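Local coordinates for hyperpolarization-activated (Ih) channel (Strongylocentrotus purpuratus, PDB 2PTM), which forms a hyperpolarization-activated ion channel, probably voltage-gated and permeable to potassium, whose cytoplasmic C-linker and cyclic nucleotide-binding domain bind cAMP, at the interface of chains A and B. Numbering follows the deposited sequence. Chains: chain A/B, Hyperpolarization-activated (Ih) channel.

Contact 1: the interface of chains A and B. Residues chain A 13, 16-17, 38, 46; chain B 52, 55-56.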
ATOM      1  N   LYS A  13      -0.628 -14.302  19.828  1.00 61.09           N
ATOM      2  CA  LYS A  13      -1.316 -14.674  18.598  1.00 58.39           C
ATOM      3  C   LYS A  13      -2.299 -15.827  18.789  1.00 55.19           C
ATOM      4  O   LYS A  13      -3.460 -15.735  18.391  1.00 55.81           O
ATOM      5  CB  LYS A  13      -0.279 -15.060  17.540  1.00 60.52           C
ATOM      6  CG  LYS A  13      -0.818 -15.185  16.130  1.00 64.58           C
ATOM      7  CD  LYS A  13      -0.983 -13.821  15.483  1.00 67.47           C
ATOM      8  CE  LYS A  13      -2.369 -13.254  15.721  1.00 71.04           C
ATOM      9  NZ  LYS A  13      -3.437 -14.189  15.275  1.00 73.01           N
ATOM     10  N   GLN A  16      -5.734 -15.098  20.559  1.00 51.38           N
ATOM     11  CA  GLN A  16      -6.732 -14.403  19.767  1.00 55.81           C
ATOM     12  C   GLN A  16      -7.264 -15.256  18.616  1.00 50.71           C
ATOM     13  O   GLN A  16      -8.405 -15.086  18.193  1.00 49.16           O
ATOM     14  CB  GLN A  16      -6.180 -13.078  19.254  1.00 62.55           C
ATOM     15  CG  GLN A  16      -5.290 -13.205  18.047  1.00 67.52           C
ATOM     16  CD  GLN A  16      -4.781 -11.863  17.577  1.00 70.32           C
ATOM     17  OE1 GLN A  16      -4.262 -11.078  18.370  1.00 71.32           O
ATOM     18  NE2 GLN A  16      -4.923 -11.591  16.278  1.00 69.65           N
ATOM     19  N   VAL A  17      -6.441 -16.176  18.116  1.00 48.84           N
ATOM     20  CA  VAL A  17      -6.879 -17.100  17.072  1.00 46.03           C
ATOM     21  C   VAL A  17      -7.993 -18.008  17.586  1.00 46.34           C
ATOM     22  O   VAL A  17      -9.007 -18.197  16.923  1.00 47.50           O
ATOM     23  CB  VAL A  17      -5.717 -17.966  16.534  1.00 43.26           C
ATOM     24  CG1 VAL A  17      -6.255 -19.197  15.809  1.00 44.31           C
ATOM     25  CG2 VAL A  17      -4.829 -17.152  15.614  1.00 39.11           C
ATOM     26  N   TYR A  38      -0.356 -23.419  12.912  1.00 23.64           N
ATOM     27  CA  TYR A  38       0.450 -22.457  13.671  1.00 24.52           C
ATOM     28  C   TYR A  38       1.581 -23.159  14.395  1.00 23.72           C
ATOM     29  O   TYR A  38       2.701 -22.659  14.442  1.00 25.41           O
ATOM     30  CB  TYR A  38      -0.395 -21.675  14.678  1.00 25.00           C
ATOM     31  CG  TYR A  38      -1.049 -20.439  14.094  1.00 27.88           C
ATOM     32  CD1 TYR A  38      -2.327 -20.495  13.562  1.00 28.29           C
ATOM     33  CD2 TYR A  38      -0.381 -19.220  14.066  1.00 31.53           C
ATOM     34  CE1 TYR A  38      -2.926 -19.373  13.018  1.00 27.50           C
ATOM     35  CE2 TYR A  38      -0.973 -18.090  13.523  1.00 31.97           C
ATOM     36  CZ  TYR A  38      -2.248 -18.175  13.006  1.00 29.43           C
ATOM     37  OH  TYR A  38      -2.856 -17.067  12.468  1.00 31.22           O
ATOM     38  N   MET A  46       7.156 -16.430  17.198  1.00 53.77           N
ATOM     39  CA  MET A  46       6.917 -15.588  16.040  1.00 57.54           C
ATOM     40  C   MET A  46       7.823 -14.370  16.046  1.00 63.82           C
ATOM     41  O   MET A  46       7.591 -13.405  16.774  1.00 64.41           O
ATOM     42  CB  MET A  46       5.454 -15.152  15.965  1.00 58.07           C
ATOM     43  CG  MET A  46       4.490 -16.285  15.680  1.00 56.18           C
ATOM     44  SD  MET A  46       2.788 -15.717  15.652  1.00 57.22           S
ATOM     45  CE  MET A  46       2.557 -15.367  13.911  1.00 59.59           C
TER
ATOM     46  N   ILE B  52      -5.214 -12.839  10.976  1.00 52.90           N
ATOM     47  CA  ILE B  52      -5.214 -14.294  10.983  1.00 50.15           C
ATOM     48  C   ILE B  52      -5.127 -14.849   9.564  1.00 46.33           C
ATOM     49  O   ILE B  52      -4.259 -15.664   9.262  1.00 42.41           O
ATOM     50  CB  ILE B  52      -6.469 -14.842  11.683  1.00 50.88           C
ATOM     51  CG1 ILE B  52      -6.510 -14.339  13.135  1.00 52.09           C
ATOM     52  CG2 ILE B  52      -6.508 -16.372  11.595  1.00 49.12           C
ATOM     53  CD1 ILE B  52      -7.869 -14.454  13.804  1.00 52.47           C
ATOM     54  N   GLU B  55      -1.672 -14.808   8.257  1.00 44.18           N
ATOM     55  CA  GLU B  55      -0.709 -15.673   8.952  1.00 47.05           C
ATOM     56  C   GLU B  55      -0.799 -17.136   8.510  1.00 44.85           C
ATOM     57  O   GLU B  55       0.025 -17.978   8.914  1.00 45.03           O
ATOM     58  CB  GLU B  55      -0.925 -15.593  10.476  1.00 50.70           C
ATOM     59  CG  GLU B  55      -0.478 -14.289  11.105  1.00 57.56           C
ATOM     60  CD  GLU B  55      -1.273 -13.928  12.350  1.00 64.06           C
ATOM     61  OE1 GLU B  55      -1.937 -14.816  12.923  1.00 62.51           O
ATOM     62  OE2 GLU B  55      -1.238 -12.748  12.759  1.00 68.94           O
ATOM     63  N   VAL B  56      -1.800 -17.441   7.689  1.00 39.03           N
ATOM     64  CA  VAL B  56      -2.098 -18.824   7.347  1.00 33.44           C
ATOM     65  C   VAL B  56      -1.923 -19.099   5.854  1.00 28.45           C
ATOM     66  O   VAL B  56      -1.611 -18.204   5.069  1.00 28.48           O
ATOM     67  CB  VAL B  56      -3.528 -19.237   7.807  1.00 33.12           C
ATOM     68  CG1 VAL B  56      -3.709 -19.014   9.310  1.00 36.46           C
ATOM     69  CG2 VAL B  56      -4.576 -18.470   7.047  1.00 30.77           C
TER
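A:Lys13 and A:Tyr38, set on the helices 5-23 and 28-42 of one chain, meet B:Glu55 in the last turn of helix 50-55 of its neighbour, just where the B backbone leaves helical geometry and straightens out at B:Val56. The site is the polar core of a C-linker contact, and it illustrates how one carboxylate oxygen can tie two helices of a subunit to a third from the next. B:Glu55 has CG opposite the carbonyl carbon (chi1 -72°) and runs extended, which brings OE1 between the A:Lys13 and A:Tyr38 side chains. There the phenol hydroxyl OH of A:Tyr38 donates a short hydrogen bond of 2.5 Å to B:Glu55 OE1, on the anti lone pair. A:Lys13 approaches from the opposite direction, and its ammonium NZ reaches the same B:Glu55 OE1 at 2.9 Å in a salt bridge that takes the syn lone pair. To do this the lysine chain curls through three successive bends, which lay its methylenes close to the carboxylate; some of these carbons are modelled too near it for their exact fit to be trusted. The tyrosine ring and the carboxylate are almost perpendicular, 81° apart, and OE1 lies in the ring plane at the hydroxyl edge. Two donors on the two lone pairs of one oxygen probably restrict rotation of the carboxylate, and the positive lysine would tend to favour its charged form. With an alanine in place of B:Glu55, the A:Lys13 ammonium and the A:Tyr38 hydroxyl would probably both lose their shared acceptor, leaving the lysine chain free to turn. Apolar groups flank the polar centre: B:Ile52 CG1 approaches A:Val17 CG2 at 4.1 Å, while the methyl CG1 of B:Val56 rests 3.8 Å from the ring carbon CE1 of A:Tyr38.

Contact 2: the interface of chains A and B. Residues chain A 33-34, 37, 98, 100, 103; chain B 57, 59-60, 63.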
ATOM      1  N   LYS A  33      -7.087 -27.959  12.397  1.00 32.57           N
ATOM      2  CA  LYS A  33      -6.220 -27.749  11.240  1.00 30.04           C
ATOM      3  C   LYS A  33      -5.431 -26.455  11.405  1.00 29.75           C
ATOM      4  O   LYS A  33      -4.222 -26.401  11.150  1.00 27.50           O
ATOM      5  CB  LYS A  33      -7.036 -27.696   9.949  1.00 31.39           C
ATOM      6  CG  LYS A  33      -6.195 -27.394   8.708  1.00 30.00           C
ATOM      7  CD  LYS A  33      -6.981 -27.540   7.410  1.00 31.48           C
ATOM      8  CE  LYS A  33      -6.023 -27.543   6.189  1.00 29.77           C
ATOM      9  NZ  LYS A  33      -6.686 -27.055   4.965  1.00 37.24           N
ATOM     10  N   ILE A  34      -6.127 -25.415  11.844  1.00 26.79           N
ATOM     11  CA  ILE A  34      -5.512 -24.109  12.044  1.00 25.68           C
ATOM     12  C   ILE A  34      -4.485 -24.130  13.175  1.00 25.03           C
ATOM     13  O   ILE A  34      -3.373 -23.639  13.013  1.00 27.63           O
ATOM     14  CB  ILE A  34      -6.588 -23.049  12.278  1.00 26.91           C
ATOM     15  CG1 ILE A  34      -7.413 -22.909  11.000  1.00 26.95           C
ATOM     16  CG2 ILE A  34      -5.968 -21.712  12.686  1.00 27.91           C
ATOM     17  CD1 ILE A  34      -8.695 -22.120  11.164  1.00 29.89           C
ATOM     18  N   TYR A  37      -1.461 -25.942  12.067  1.00 20.64           N
ATOM     19  CA  TYR A  37      -0.686 -25.097  11.156  1.00 19.41           C
ATOM     20  C   TYR A  37       0.206 -24.117  11.929  1.00 22.00           C
ATOM     21  O   TYR A  37       1.398 -23.999  11.643  1.00 22.36           O
ATOM     22  CB  TYR A  37      -1.609 -24.350  10.171  1.00 19.42           C
ATOM     23  CG  TYR A  37      -0.885 -23.350   9.282  1.00 21.56           C
ATOM     24  CD1 TYR A  37      -0.481 -23.691   7.993  1.00 23.58           C
ATOM     25  CD2 TYR A  37      -0.582 -22.071   9.742  1.00 23.25           C
ATOM     26  CE1 TYR A  37       0.182 -22.775   7.178  1.00 26.38           C
ATOM     27  CE2 TYR A  37       0.085 -21.154   8.933  1.00 25.45           C
ATOM     28  CZ  TYR A  37       0.460 -21.510   7.657  1.00 28.78           C
ATOM     29  OH  TYR A  37       1.126 -20.594   6.870  1.00 32.96           O
ATOM     30  N   VAL A  98       3.595 -22.401   3.796  1.00 17.45           N
ATOM     31  CA  VAL A  98       3.487 -23.755   4.326  1.00 17.39           C
ATOM     32  C   VAL A  98       2.108 -24.269   3.978  1.00 19.93           C
ATOM     33  O   VAL A  98       1.125 -23.526   4.099  1.00 19.95           O
ATOM     34  CB  VAL A  98       3.670 -23.784   5.871  1.00 18.27           C
ATOM     35  CG1 VAL A  98       3.172 -25.106   6.442  1.00 19.95           C
ATOM     36  CG2 VAL A  98       5.130 -23.554   6.249  1.00 19.25           C
ATOM     37  N   GLN A 100      -0.465 -28.086   4.201  1.00 18.69           N
ATOM     38  CA  GLN A 100      -0.718 -29.275   5.010  1.00 18.54           C
ATOM     39  C   GLN A 100      -1.143 -30.456   4.149  1.00 22.06           C
ATOM     40  O   GLN A 100      -1.574 -30.272   3.016  1.00 22.39           O
ATOM     41  CB  GLN A 100      -1.803 -28.964   6.048  1.00 19.66           C
ATOM     42  CG  GLN A 100      -1.285 -28.075   7.186  1.00 21.40           C
ATOM     43  CD  GLN A 100      -2.382 -27.487   8.033  1.00 23.56           C
ATOM     44  OE1 GLN A 100      -3.166 -26.669   7.558  1.00 23.03           O
ATOM     45  NE2 GLN A 100      -2.435 -27.884   9.311  1.00 23.25           N
ATOM     46  N   ASP A 103      -3.861 -30.674   1.165  1.00 21.98           N
ATOM     47  CA  ASP A 103      -4.128 -29.344   0.607  1.00 20.78           C
ATOM     48  C   ASP A 103      -3.891 -29.330  -0.900  1.00 22.86           C
ATOM     49  O   ASP A 103      -2.877 -29.839  -1.379  1.00 23.65           O
ATOM     50  CB  ASP A 103      -3.211 -28.282   1.220  1.00 19.88           C
ATOM     51  CG  ASP A 103      -3.673 -27.804   2.576  1.00 24.76           C
ATOM     52  OD1 ASP A 103      -4.770 -28.213   3.027  1.00 30.01           O
ATOM     53  OD2 ASP A 103      -2.927 -27.007   3.189  1.00 22.99           O
TER
ATOM     54  N   SER B  57      -2.115 -20.352   5.474  1.00 24.79           N
ATOM     55  CA  SER B  57      -1.950 -20.766   4.092  1.00 25.74           C
ATOM     56  C   SER B  57      -3.137 -20.308   3.267  1.00 25.88           C
ATOM     57  O   SER B  57      -4.197 -19.974   3.816  1.00 24.79           O
ATOM     58  CB  SER B  57      -1.887 -22.288   4.028  1.00 24.00           C
ATOM     59  OG  SER B  57      -3.119 -22.811   4.480  1.00 23.27           O
ATOM     60  N   SER B  59      -4.852 -22.299   1.531  1.00 21.92           N
ATOM     61  CA  SER B  59      -5.856 -23.336   1.803  1.00 24.69           C
ATOM     62  C   SER B  59      -6.704 -23.043   3.042  1.00 26.19           C
ATOM     63  O   SER B  59      -7.938 -23.180   3.023  1.00 25.67           O
ATOM     64  CB  SER B  59      -5.188 -24.702   1.958  1.00 29.19           C
ATOM     65  OG  SER B  59      -4.581 -25.096   0.743  1.00 30.25           O
ATOM     66  N   ILE B  60      -6.049 -22.655   4.131  1.00 24.24           N
ATOM     67  CA  ILE B  60      -6.798 -22.274   5.324  1.00 25.07           C
ATOM     68  C   ILE B  60      -7.705 -21.080   5.013  1.00 27.34           C
ATOM     69  O   ILE B  60      -8.870 -21.053   5.422  1.00 28.84           O
ATOM     70  CB  ILE B  60      -5.872 -21.986   6.510  1.00 24.38           C
ATOM     71  CG1 ILE B  60      -5.239 -23.302   6.985  1.00 24.74           C
ATOM     72  CG2 ILE B  60      -6.644 -21.267   7.649  1.00 25.50           C
ATOM     73  CD1 ILE B  60      -4.207 -23.158   8.064  1.00 24.82           C
ATOM     74  N   ASP B  63     -10.670 -22.377   3.134  1.00 29.68           N
ATOM     75  CA  ASP B  63     -11.519 -23.158   4.030  1.00 33.07           C
ATOM     76  C   ASP B  63     -12.320 -22.246   4.947  1.00 35.26           C
ATOM     77  O   ASP B  63     -13.523 -22.440   5.142  1.00 37.85           O
ATOM     78  CB  ASP B  63     -10.678 -24.129   4.864  1.00 35.69           C
ATOM     79  CG  ASP B  63     -10.074 -25.237   4.031  1.00 40.39           C
ATOM     80  OD1 ASP B  63     -10.440 -25.366   2.848  1.00 41.89           O
ATOM     81  OD2 ASP B  63      -9.229 -25.983   4.560  1.00 44.46           O
TER
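This is an intersubunit C-linker interface of the elbow-on-shoulder type found in HCN channels: the elbow of chain A, here helix 28-42, rests on the shoulder of chain B, here helix 58-68, and so helps to join neighbours in the four-chain assembly. B:Ile60 fills the middle. Its methyl CD1 sits over one face of the A:Tyr37 ring, 3.5 Å from CG, at the root of the ring, and its CG2 branch crosses A:Ile34 at an angle, 3.8 Å from CG1. Beside this apolar patch lies a three-membered charge network. A:Lys33 stretches out with CG opposite its backbone N (chi1 177°), carrying NZ to the carboxylate oxygen OD2 of B:Asp63 at 2.8 Å, nearly along the C-O axis. The same NZ bonds A:Asp103 OD1 at 3.0 Å on the syn side, so one ammonium lies between two acids of different chains and probably offsets their mutual repulsion. A:Asp103 is itself positioned by the backbone N of A:Gln100, which meets OD2 at 2.9 Å from above the carboxylate plane; the A:Gln100 amide NE2 in turn holds the carbonyl O of A:Lys33 at 3.0 Å. Across the contact, B:Ser57 caps the start of helix 58-68: its hydroxyl OG accepts a nearly straight bond from B:Ile60 N, which probably helps fix the backbone that carries the isoleucine, while CB packs near A:Val98 O. Because A:Val98, on strand 95-99, and A:Asp103 belong to the cyclic nucleotide-binding domain, the site ties that domain to its own C-linker and to the neighbouring subunit, a likely route for coupling cAMP binding to the channel.

Centred about 12 Å apart, contact 1 and contact 2 form one continuous seam between the same two chains. Both use helix 28-42 of chain A, with A:Tyr38 serving contact 1 and its sequence neighbour A:Tyr37 serving contact 2. On chain B the shoulder runs straight from one to the other, B:Val56 ending the first and B:Ser57 beginning the second. Contact 1 stays within the C-linker, whereas contact 2 also draws in the edge of the cyclic nucleotide-binding domain. A shift of the chain A elbow on the chain B shoulder would therefore probably be felt at both, linking the ligand-binding domain to C-linker packing around the tetramer.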